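PDB 2HPG: ABC transporter, periplasmic substrate-binding protein from Thermotoga maritima, which probably captures a small solute in the periplasm and hands it to a tripartite ATP-independent (TRAP) transporter in the membrane. Local coordinates for residues A[77-87]-A[117-128]; A[213-222]-A[279-289]. All coordinates share one frame; numbering follows the deposited sequence. Where two conformers were deposited one is given.

Overall arrangement
The two contacts sit on opposite sides of the chain's centre, with centres 36 Å apart and nearest atoms about 14 Å apart. Interaction 1, 77-87 with 117-128, is complete in sequence before interaction 2, 213-222 with 279-289, begins. Interaction 1 packs a 3-10 turn on a helix through apolar and aromatic side chains, whereas interaction 2 pairs two parallel strands through their backbones. Strand 218-234 connects them: its first residues form the pairing of interaction 2, and further along Ile228 and Phe230 lie against Leu77, Ile84 and Met87 of interaction 1. Interaction 1 is buried, interaction 2 only partly.

Interaction 1: residues A[77-87]-A[117-128]; sequences LGMYVKDIGVM and MQKWLKELEQRF
One water is gripped by three side chains: it donates to Asp83 OD2 and accepts from Lys119 NZ and Trp120 NE1, the last at 2.9 Å with the water in the plane of the indole at its edge. Asp83 OD2 and Lys119 NZ are too far apart to meet directly, so the water links the acid to the ammonium and holds the indole N-H. The carboxylate stands at 77° to the indole, while Asp83 CB presses on one ring face, 3.4 Å from Trp120 CZ2. Ile84 continues this cover, its CA lying over the six-membered ring in a CH-pi contact, 4.2 Å from the Trp120 ring centroid. With CG1 anti to the backbone N (chi1 -164°), the Ile84 chain runs on past the indole and brings CD1 to Leu124 CD1 (3.9 Å), Leu121 CD2 and the selenium of Met117. Val81 divides its branches: CG1 approaches Trp120 CD1 and Glu123 OE1, whereas CG2 reaches Leu124 CD2 and lies 3.7 Å from Phe128 CE2. At the far end Tyr80 CB sits 3.7 Å from the Phe128 ring centroid, almost on the ring normal, and the edge of the Tyr80 ring turns toward the same ring in an offset edge-to-face pair, planes at 69°. The two selenomethionines meet at the other end, Met87 SE to Met117 CE at 3.5 Å. The contact thus packs the 3-10 turn 82-87 and the residues leading into it on helix 115-128. Phe230 of strand 218-234 backs Leu77, Ile84 and Met87, Ile130 and Val132 of strand 130-146 lie against Leu124, and helix 308-318 flanks the turn, Ala310 touching Asp83 and Val86 and Leu314 touching Trp120.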
loop_
_atom_site.group_PDB
_atom_site.type_symbol
_atom_site.label_atom_id
_atom_site.label_comp_id
_atom_site.label_asym_id
_atom_site.label_seq_id
_atom_site.Cartn_x
_atom_site.Cartn_y
_atom_site.Cartn_z
ATOM N N LEU A 77 -2.678 10.229 1.337
ATOM C CA LEU A 77 -3.231 10.924 2.502
ATOM C C LEU A 77 -2.223 11.875 3.142
ATOM O O LEU A 77 -2.600 12.872 3.746
ATOM C CB LEU A 77 -3.713 9.924 3.540
ATOM C CG LEU A 77 -4.802 8.987 3.030
ATOM C CD1 LEU A 77 -5.265 8.062 4.144
ATOM C CD2 LEU A 77 -5.957 9.797 2.460
ATOM N N GLY A 78 -0.941 11.551 3.015
ATOM C CA GLY A 78 0.131 12.388 3.521
ATOM C C GLY A 78 0.249 13.712 2.792
ATOM O O GLY A 78 1.007 14.584 3.228
HETATM N N MSE A 79 -0.457 13.872 1.670
HETATM C CA MSE A 79 -0.564 15.164 0.995
HETATM C C MSE A 79 -1.428 16.119 1.801
HETATM O O MSE A 79 -1.325 17.316 1.653
HETATM C CB MSE A 79 -1.210 15.021 -0.381
HETATM C CG MSE A 79 -0.399 14.280 -1.416
HETATM SE SE MSE A 79 -1.320 14.295 -3.156
HETATM C CE MSE A 79 0.222 13.673 -4.214
ATOM N N TYR A 80 -2.301 15.570 2.643
ATOM C CA TYR A 80 -3.280 16.347 3.393
ATOM C C TYR A 80 -2.849 16.561 4.831
ATOM O O TYR A 80 -2.616 17.708 5.224
ATOM C CB TYR A 80 -4.654 15.682 3.285
ATOM C CG TYR A 80 -5.034 15.575 1.837
ATOM C CD1 TYR A 80 -5.584 16.660 1.161
ATOM C CD2 TYR A 80 -4.750 14.428 1.116
ATOM C CE1 TYR A 80 -5.881 16.584 -0.173
ATOM C CE2 TYR A 80 -5.031 14.348 -0.216
ATOM C CZ TYR A 80 -5.598 15.422 -0.860
ATOM O OH TYR A 80 -5.896 15.307 -2.192
ATOM N N VAL A 81 -2.720 15.481 5.598
ATOM C CA VAL A 81 -2.106 15.533 6.927
ATOM C C VAL A 81 -0.691 14.955 6.805
ATOM O O VAL A 81 -0.515 13.742 6.786
ATOM C CB VAL A 81 -2.930 14.758 7.975
ATOM C CG1 VAL A 81 -2.134 14.592 9.288
ATOM C CG2 VAL A 81 -4.258 15.452 8.239
ATOM N N LYS A 82 0.301 15.837 6.708
ATOM C CA LYS A 82 1.658 15.468 6.292
ATOM C C LYS A 82 2.215 14.216 6.958
ATOM O O LYS A 82 2.746 13.335 6.275
ATOM C CB LYS A 82 2.639 16.617 6.529
ATOM C CG LYS A 82 4.119 16.199 6.425
ATOM C CD LYS A 82 5.107 17.338 6.694
ATOM C CE LYS A 82 5.669 17.257 8.106
ATOM N NZ LYS A 82 6.902 18.082 8.255
ATOM N N ASP A 83 2.105 14.152 8.280
ATOM C CA ASP A 83 2.812 13.153 9.061
ATOM C C ASP A 83 2.380 11.716 8.829
ATOM O O ASP A 83 3.182 10.797 9.020
ATOM C CB ASP A 83 2.677 13.444 10.557
ATOM C CG ASP A 83 3.520 14.604 11.009
ATOM O OD1 ASP A 83 4.262 15.198 10.199
ATOM O OD2 ASP A 83 3.438 14.915 12.215
ATOM N N ILE A 84 1.126 11.504 8.447
ATOM C CA ILE A 84 0.631 10.138 8.217
ATOM C C ILE A 84 1.390 9.458 7.058
ATOM O O ILE A 84 1.446 8.229 6.973
ATOM C CB ILE A 84 -0.897 10.119 7.965
ATOM C CG1 ILE A 84 -1.461 8.697 8.122
ATOM C CG2 ILE A 84 -1.240 10.687 6.597
ATOM C CD1 ILE A 84 -2.972 8.657 8.194
ATOM N N GLY A 85 1.965 10.287 6.194
ATOM C CA GLY A 85 2.825 9.885 5.086
ATOM C C GLY A 85 4.092 9.131 5.459
ATOM O O GLY A 85 4.706 8.488 4.601
ATOM N N VAL A 86 4.466 9.172 6.735
ATOM C CA VAL A 86 5.588 8.383 7.228
ATOM C C VAL A 86 5.400 6.868 6.959
ATOM O O VAL A 86 6.388 6.127 6.823
ATOM C CB VAL A 86 5.852 8.650 8.755
ATOM C CG1 VAL A 86 4.823 7.978 9.598
ATOM C CG2 VAL A 86 7.280 8.196 9.133
HETATM N N MSE A 87 4.146 6.420 6.853
HETATM C CA MSE A 87 3.859 4.989 6.673
HETATM C C MSE A 87 4.063 4.459 5.236
HETATM O O MSE A 87 3.862 3.265 4.995
HETATM C CB MSE A 87 2.458 4.664 7.172
HETATM C CG MSE A 87 2.217 5.181 8.585
HETATM SE SE MSE A 87 0.646 4.521 9.451
HETATM C CE MSE A 87 0.575 2.717 8.732
HETATM N N MSE A 117 -1.799 8.344 16.048
HETATM C CA MSE A 117 -2.569 7.941 14.869
HETATM C C MSE A 117 -4.001 8.446 15.019
HETATM O O MSE A 117 -4.568 9.015 14.086
HETATM C CB MSE A 117 -2.576 6.422 14.672
HETATM C CG MSE A 117 -3.457 5.910 13.506
HETATM SE SE MSE A 117 -3.096 6.726 11.750
HETATM C CE MSE A 117 -1.200 6.476 11.678
ATOM N N GLN A 118 -4.590 8.243 16.192
ATOM C CA GLN A 118 -5.945 8.741 16.422
ATOM C C GLN A 118 -6.046 10.247 16.160
ATOM O O GLN A 118 -7.046 10.721 15.601
ATOM C CB GLN A 118 -6.433 8.372 17.812
ATOM C CG GLN A 118 -6.851 6.911 17.896
ATOM C CD GLN A 118 -6.924 6.405 19.317
ATOM O OE1 GLN A 118 -6.777 7.174 20.281
ATOM N NE2 GLN A 118 -7.137 5.100 19.465
ATOM N N LYS A 119 -5.004 10.990 16.520
ATOM C CA LYS A 119 -4.956 12.406 16.201
ATOM C C LYS A 119 -5.024 12.626 14.691
ATOM O O LYS A 119 -5.906 13.323 14.198
ATOM C CB LYS A 119 -3.695 13.066 16.753
ATOM C CG LYS A 119 -3.551 14.526 16.337
ATOM C CD LYS A 119 -2.331 15.186 16.933
ATOM C CE LYS A 119 -1.077 14.852 16.137
ATOM N NZ LYS A 119 0.177 15.326 16.808
ATOM N N TRP A 120 -4.089 12.030 13.957
ATOM C CA TRP A 120 -4.013 12.220 12.502
ATOM C C TRP A 120 -5.321 11.883 11.813
ATOM O O TRP A 120 -5.684 12.542 10.851
ATOM C CB TRP A 120 -2.926 11.331 11.885
ATOM C CG TRP A 120 -1.539 11.658 12.303
ATOM C CD1 TRP A 120 -1.081 12.857 12.750
ATOM C CD2 TRP A 120 -0.406 10.781 12.268
ATOM N NE1 TRP A 120 0.261 12.779 13.017
ATOM C CE2 TRP A 120 0.702 11.515 12.730
ATOM C CE3 TRP A 120 -0.227 9.446 11.903
ATOM C CZ2 TRP A 120 1.984 10.955 12.841
ATOM C CZ3 TRP A 120 1.038 8.888 12.007
ATOM C CH2 TRP A 120 2.130 9.646 12.466
ATOM N N LEU A 121 -6.002 10.842 12.294
ATOM C CA LEU A 121 -7.240 10.375 11.682
ATOM C C LEU A 121 -8.400 11.319 11.966
ATOM O O LEU A 121 -9.334 11.415 11.170
ATOM C CB LEU A 121 -7.594 8.967 12.165
ATOM C CG LEU A 121 -6.591 7.875 11.798
ATOM C CD1 LEU A 121 -7.071 6.514 12.318
ATOM C CD2 LEU A 121 -6.327 7.857 10.291
ATOM N N LYS A 122 -8.341 11.989 13.111
ATOM C CA LYS A 122 -9.325 12.999 13.469
ATOM C C LYS A 122 -9.131 14.259 12.637
ATOM O O LYS A 122 -10.107 14.895 12.271
ATOM C CB LYS A 122 -9.209 13.348 14.950
ATOM C CG LYS A 122 -10.322 14.239 15.466
ATOM C CD LYS A 122 -10.287 14.301 16.988
ATOM C CE LYS A 122 -11.386 15.176 17.566
ATOM N NZ LYS A 122 -11.383 15.098 19.058
ATOM N N GLU A 123 -7.875 14.614 12.355
ATOM C CA GLU A 123 -7.546 15.743 11.475
ATOM C C GLU A 123 -7.962 15.483 10.032
ATOM O O GLU A 123 -8.397 16.395 9.345
ATOM C CB GLU A 123 -6.047 16.059 11.512
ATOM C CG GLU A 123 -5.554 16.535 12.877
ATOM C CD GLU A 123 -4.028 16.693 12.993
ATOM O OE1 GLU A 123 -3.283 16.440 12.015
ATOM O OE2 GLU A 123 -3.579 17.087 14.095
ATOM N N LEU A 124 -7.816 14.244 9.572
ATOM C CA LEU A 124 -8.230 13.884 8.219
ATOM C C LEU A 124 -9.735 14.037 8.087
ATOM O O LEU A 124 -10.228 14.535 7.087
ATOM C CB LEU A 124 -7.821 12.446 7.861
ATOM C CG LEU A 124 -6.420 12.231 7.277
ATOM C CD1 LEU A 124 -6.149 10.731 7.141
ATOM C CD2 LEU A 124 -6.244 12.943 5.938
ATOM N N GLU A 125 -10.451 13.592 9.107
ATOM C CA GLU A 125 -11.898 13.658 9.128
ATOM C C GLU A 125 -12.405 15.102 9.224
ATOM O O GLU A 125 -13.202 15.536 8.387
ATOM C CB GLU A 125 -12.415 12.824 10.292
ATOM C CG GLU A 125 -13.919 12.616 10.319
ATOM C CD GLU A 125 -14.300 11.341 11.039
ATOM O OE1 GLU A 125 -13.435 10.795 11.780
ATOM O OE2 GLU A 125 -15.454 10.869 10.865
ATOM N N GLN A 126 -11.933 15.837 10.230
ATOM C CA GLN A 126 -12.394 17.206 10.486
ATOM C C GLN A 126 -11.933 18.212 9.441
ATOM O O GLN A 126 -12.750 18.952 8.897
ATOM C CB GLN A 126 -11.958 17.681 11.880
ATOM C CG GLN A 126 -12.610 16.899 13.001
ATOM C CD GLN A 126 -12.231 17.388 14.406
ATOM O OE1 GLN A 126 -11.231 18.095 14.604
ATOM N NE2 GLN A 126 -13.036 16.993 15.393
ATOM N N ARG A 127 -10.637 18.262 9.162
ATOM C CA ARG A 127 -10.120 19.231 8.200
ATOM C C ARG A 127 -10.424 18.885 6.749
ATOM O O ARG A 127 -10.566 19.790 5.923
ATOM C CB ARG A 127 -8.609 19.414 8.360
ATOM C CG ARG A 127 -8.223 20.122 9.647
ATOM C CD ARG A 127 -6.711 20.121 9.882
ATOM N NE ARG A 127 -6.019 21.114 9.058
ATOM C CZ ARG A 127 -5.941 22.424 9.326
ATOM N NH1 ARG A 127 -6.531 22.959 10.409
ATOM N NH2 ARG A 127 -5.270 23.221 8.493
ATOM N N PHE A 128 -10.500 17.593 6.425
ATOM C CA PHE A 128 -10.588 17.165 5.027
ATOM C C PHE A 128 -11.786 16.285 4.682
ATOM O O PHE A 128 -11.979 15.960 3.514
ATOM C CB PHE A 128 -9.290 16.453 4.612
ATOM C CG PHE A 128 -8.042 17.280 4.854
ATOM C CD1 PHE A 128 -7.601 18.202 3.901
ATOM C CD2 PHE A 128 -7.323 17.152 6.037
ATOM C CE1 PHE A 128 -6.455 18.978 4.122
ATOM C CE2 PHE A 128 -6.179 17.922 6.267
ATOM C CZ PHE A 128 -5.745 18.832 5.305
HETATM O O HOH W 1 2.031 14.420 14.575
#

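Interaction 2: residues A[213-222]-A[279-289]; sequences YEVLKYMSET and KGMAVIPASEI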
loop_
_atom_site.group_PDB
_atom_site.type_symbol
_atom_site.label_atom_id
_atom_site.label_comp_id
_atom_site.label_asym_id
_atom_site.label_seq_id
_atom_site.Cartn_x
_atom_site.Cartn_y
_atom_site.Cartn_z
ATOM N N TYR A 213 9.228 -10.736 -16.132
ATOM C CA TYR A 213 10.346 -11.666 -16.195
ATOM C C TYR A 213 10.892 -11.853 -17.621
ATOM O O TYR A 213 12.022 -12.302 -17.797
ATOM C CB TYR A 213 9.942 -13.029 -15.614
ATOM C CG TYR A 213 8.656 -13.574 -16.181
ATOM C CD1 TYR A 213 8.621 -14.204 -17.419
ATOM C CD2 TYR A 213 7.477 -13.471 -15.466
ATOM C CE1 TYR A 213 7.433 -14.700 -17.935
ATOM C CE2 TYR A 213 6.287 -13.949 -15.984
ATOM C CZ TYR A 213 6.273 -14.576 -17.210
ATOM O OH TYR A 213 5.075 -15.053 -17.707
ATOM N N GLU A 214 10.112 -11.476 -18.621
ATOM C CA GLU A 214 10.584 -11.506 -20.018
ATOM C C GLU A 214 11.661 -10.448 -20.287
ATOM O O GLU A 214 12.459 -10.593 -21.220
ATOM C CB GLU A 214 9.422 -11.298 -20.974
ATOM C CG GLU A 214 8.339 -12.363 -20.945
ATOM C CD GLU A 214 8.723 -13.685 -21.616
ATOM O OE1 GLU A 214 9.858 -13.792 -22.119
ATOM O OE2 GLU A 214 7.872 -14.615 -21.646
ATOM N N VAL A 215 11.700 -9.384 -19.481
ATOM C CA VAL A 215 12.594 -8.235 -19.781
ATOM C C VAL A 215 13.512 -7.811 -18.637
ATOM O O VAL A 215 14.421 -7.010 -18.843
ATOM C CB VAL A 215 11.769 -7.014 -20.315
ATOM C CG1 VAL A 215 11.377 -7.249 -21.760
ATOM C CG2 VAL A 215 10.517 -6.696 -19.408
ATOM N N LEU A 216 13.254 -8.334 -17.436
ATOM C CA LEU A 216 14.086 -8.124 -16.272
ATOM C C LEU A 216 14.451 -9.502 -15.691
ATOM O O LEU A 216 13.615 -10.390 -15.576
ATOM C CB LEU A 216 13.346 -7.259 -15.235
ATOM C CG LEU A 216 12.959 -5.832 -15.628
ATOM C CD1 LEU A 216 11.808 -5.302 -14.735
ATOM C CD2 LEU A 216 14.184 -4.881 -15.529
ATOM N N LYS A 217 15.717 -9.661 -15.329
ATOM C CA LYS A 217 16.246 -10.948 -14.878
ATOM C C LYS A 217 16.290 -11.104 -13.358
ATOM O O LYS A 217 16.057 -12.206 -12.849
ATOM C CB LYS A 217 17.647 -11.179 -15.454
ATOM C CG LYS A 217 18.352 -12.402 -14.865
ATOM C CD LYS A 217 19.572 -12.787 -15.659
ATOM C CE LYS A 217 20.408 -13.841 -14.899
ATOM N NZ LYS A 217 21.523 -14.380 -15.731
ATOM N N TYR A 218 16.602 -10.025 -12.636
ATOM C CA TYR A 218 16.868 -10.121 -11.197
ATOM C C TYR A 218 15.799 -9.549 -10.269
ATOM O O TYR A 218 15.324 -8.427 -10.449
ATOM C CB TYR A 218 18.183 -9.419 -10.845
ATOM C CG TYR A 218 19.393 -10.048 -11.469
ATOM C CD1 TYR A 218 20.026 -11.120 -10.861
ATOM C CD2 TYR A 218 19.901 -9.580 -12.674
ATOM C CE1 TYR A 218 21.127 -11.724 -11.432
ATOM C CE2 TYR A 218 21.006 -10.165 -13.251
ATOM C CZ TYR A 218 21.608 -11.235 -12.624
ATOM O OH TYR A 218 22.688 -11.827 -13.178
HETATM N N MSE A 219 15.436 -10.352 -9.271
HETATM C CA MSE A 219 14.670 -9.881 -8.133
HETATM C C MSE A 219 15.612 -9.833 -6.944
HETATM O O MSE A 219 16.077 -10.876 -6.491
HETATM C CB MSE A 219 13.514 -10.833 -7.848
HETATM C CG MSE A 219 12.418 -10.185 -7.048
HETATM SE SE MSE A 219 11.062 -9.440 -8.213
HETATM C CE MSE A 219 9.713 -9.078 -6.854
ATOM N N SER A 220 15.932 -8.628 -6.463
ATOM C CA SER A 220 16.822 -8.479 -5.321
ATOM C C SER A 220 16.005 -8.085 -4.099
ATOM O O SER A 220 15.332 -7.040 -4.096
ATOM C CB SER A 220 17.889 -7.421 -5.590
ATOM O OG SER A 220 18.476 -7.561 -6.870
ATOM N N GLU A 221 16.057 -8.931 -3.067
ATOM C CA GLU A 221 15.119 -8.881 -1.964
ATOM C C GLU A 221 15.497 -7.892 -0.868
ATOM O O GLU A 221 15.722 -8.262 0.297
ATOM C CB GLU A 221 14.900 -10.275 -1.390
ATOM C CG GLU A 221 14.139 -11.211 -2.330
ATOM C CD GLU A 221 13.725 -12.470 -1.642
ATOM O OE1 GLU A 221 14.341 -12.792 -0.614
ATOM O OE2 GLU A 221 12.814 -13.161 -2.122
ATOM N N THR A 222 15.511 -6.620 -1.253
ATOM C CA THR A 222 15.774 -5.529 -0.337
ATOM C C THR A 222 14.601 -5.315 0.607
ATOM O O THR A 222 14.799 -4.776 1.690
ATOM C CB THR A 222 16.024 -4.233 -1.068
ATOM O OG1 THR A 222 15.035 -4.072 -2.084
ATOM C CG2 THR A 222 17.419 -4.217 -1.704
ATOM N N LYS A 279 10.185 -19.159 -14.298
ATOM C CA LYS A 279 10.244 -18.399 -15.548
ATOM C C LYS A 279 11.637 -17.876 -15.811
ATOM O O LYS A 279 11.857 -17.160 -16.774
ATOM C CB LYS A 279 9.227 -17.247 -15.537
ATOM C CG LYS A 279 7.800 -17.709 -15.553
ATOM C CD LYS A 279 7.442 -18.314 -16.918
ATOM C CE LYS A 279 6.021 -18.826 -16.939
ATOM N NZ LYS A 279 5.583 -19.216 -18.317
ATOM N N GLY A 280 12.574 -18.220 -14.936
ATOM C CA GLY A 280 13.981 -18.044 -15.206
ATOM C C GLY A 280 14.620 -16.849 -14.533
ATOM O O GLY A 280 15.736 -16.496 -14.869
HETATM N N MSE A 281 13.929 -16.236 -13.573
HETATM C CA MSE A 281 14.489 -15.092 -12.865
HETATM C C MSE A 281 15.512 -15.542 -11.842
HETATM O O MSE A 281 15.400 -16.629 -11.277
HETATM C CB MSE A 281 13.401 -14.292 -12.165
HETATM C CG MSE A 281 12.439 -13.625 -13.117
HETATM SE SE MSE A 281 11.455 -12.266 -12.143
HETATM C CE MSE A 281 12.768 -10.807 -12.126
ATOM N N ALA A 282 16.506 -14.690 -11.605
ATOM C CA ALA A 282 17.492 -14.903 -10.563
ATOM C C ALA A 282 17.125 -14.084 -9.349
ATOM O O ALA A 282 17.004 -12.871 -9.444
ATOM C CB ALA A 282 18.861 -14.487 -11.046
ATOM N N VAL A 283 16.941 -14.749 -8.214
ATOM C CA VAL A 283 16.625 -14.071 -6.956
ATOM C C VAL A 283 17.898 -13.841 -6.188
ATOM O O VAL A 283 18.658 -14.775 -5.989
ATOM C CB VAL A 283 15.677 -14.916 -6.102
ATOM C CG1 VAL A 283 15.443 -14.266 -4.748
ATOM C CG2 VAL A 283 14.382 -15.087 -6.827
ATOM N N ILE A 284 18.147 -12.595 -5.775
ATOM C CA ILE A 284 19.199 -12.274 -4.827
ATOM C C ILE A 284 18.544 -12.247 -3.450
ATOM O O ILE A 284 17.799 -11.325 -3.150
ATOM C CB ILE A 284 19.835 -10.913 -5.117
ATOM C CG1 ILE A 284 20.282 -10.835 -6.583
ATOM C CG2 ILE A 284 21.006 -10.683 -4.192
ATOM C CD1 ILE A 284 21.276 -11.902 -6.984
ATOM N N PRO A 285 18.769 -13.291 -2.626
ATOM C CA PRO A 285 18.016 -13.423 -1.384
ATOM C C PRO A 285 18.383 -12.340 -0.390
ATOM O O PRO A 285 19.439 -11.721 -0.518
ATOM C CB PRO A 285 18.432 -14.799 -0.830
ATOM C CG PRO A 285 19.361 -15.388 -1.796
ATOM C CD PRO A 285 19.741 -14.382 -2.812
ATOM N N ALA A 286 17.512 -12.121 0.586
ATOM C CA ALA A 286 17.700 -11.048 1.564
ATOM C C ALA A 286 19.034 -11.210 2.292
ATOM O O ALA A 286 19.804 -10.252 2.438
ATOM C CB ALA A 286 16.519 -11.016 2.566
ATOM N N SER A 287 19.333 -12.441 2.697
ATOM C CA SER A 287 20.575 -12.758 3.406
ATOM C C SER A 287 21.849 -12.389 2.657
ATOM O O SER A 287 22.905 -12.269 3.274
ATOM C CB SER A 287 20.603 -14.243 3.747
ATOM O OG SER A 287 20.679 -15.022 2.567
ATOM N N GLU A 288 21.770 -12.203 1.341
ATOM C CA GLU A 288 22.908 -11.742 0.561
ATOM C C GLU A 288 22.977 -10.223 0.418
ATOM O O GLU A 288 23.863 -9.693 -0.263
ATOM C CB GLU A 288 22.835 -12.308 -0.844
ATOM C CG GLU A 288 23.092 -13.786 -0.942
ATOM C CD GLU A 288 23.326 -14.222 -2.385
ATOM O OE1 GLU A 288 23.751 -13.383 -3.225
ATOM O OE2 GLU A 288 23.081 -15.415 -2.678
ATOM N N ILE A 289 22.022 -9.520 1.009
ATOM C CA ILE A 289 21.905 -8.087 0.787
ATOM C C ILE A 289 22.236 -7.361 2.068
ATOM O O ILE A 289 21.856 -7.788 3.155
ATOM C CB ILE A 289 20.490 -7.719 0.273
ATOM C CG1 ILE A 289 20.278 -8.355 -1.117
ATOM C CG2 ILE A 289 20.318 -6.210 0.212
ATOM C CD1 ILE A 289 18.853 -8.325 -1.640
HETATM O O HOH W 2 14.976 -14.434 1.270
#
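Parallel pairing of strand 282-284 with the start of strand 218-234 adds a short strand to the mixed sheet of this periplasmic-binding-protein fold. Four backbone bonds hold the register: Ala282 N to Lys217 O (2.8 Å), Met219 N to Ala282 O, Ile284 N to Met219 O, and Glu221 N to Ile284 O (3.0 Å), the last with N-H...O at 165°. On the other side of strand 218-234, Lys217 and Tyr218 form a classic beta bulge opposite Thr146. Tyr218, Ala282, Ser220 and Ile284 share one sheet face, where Ala282 CB meets Tyr218 CD1 at 3.6 Å; Met219 and Val283 occupy the other. Before the strands, Gly280 closes helix 243-278 with a Schellman motif, and Lys279 lays its aliphatic chain across the Tyr213 ring, CB 3.8 Å from the ring centroid in a CH-pi contact. Turned between its backbone N and carbonyl carbon (chi1 50°), the Tyr213 ring lies along the Lys279 chain, while Tyr213 CB packs on Met281 CG at 3.6 Å. A serine in place of Tyr213 would probably strip the Lys279 methylenes of the flat surface they lie on and open a gap beside them. Met281, bent at chi3, turns its CE back toward Leu216 O and Lys217 O. At the other end Glu221 OE2 forms a salt bridge with Lys273 NZ and a hydrogen bond with Tyr204 OH, while a water donates to Glu221 OE1 at 2.6 Å and Ala286 N reaches that same oxygen in a weak bond of 3.5 Å.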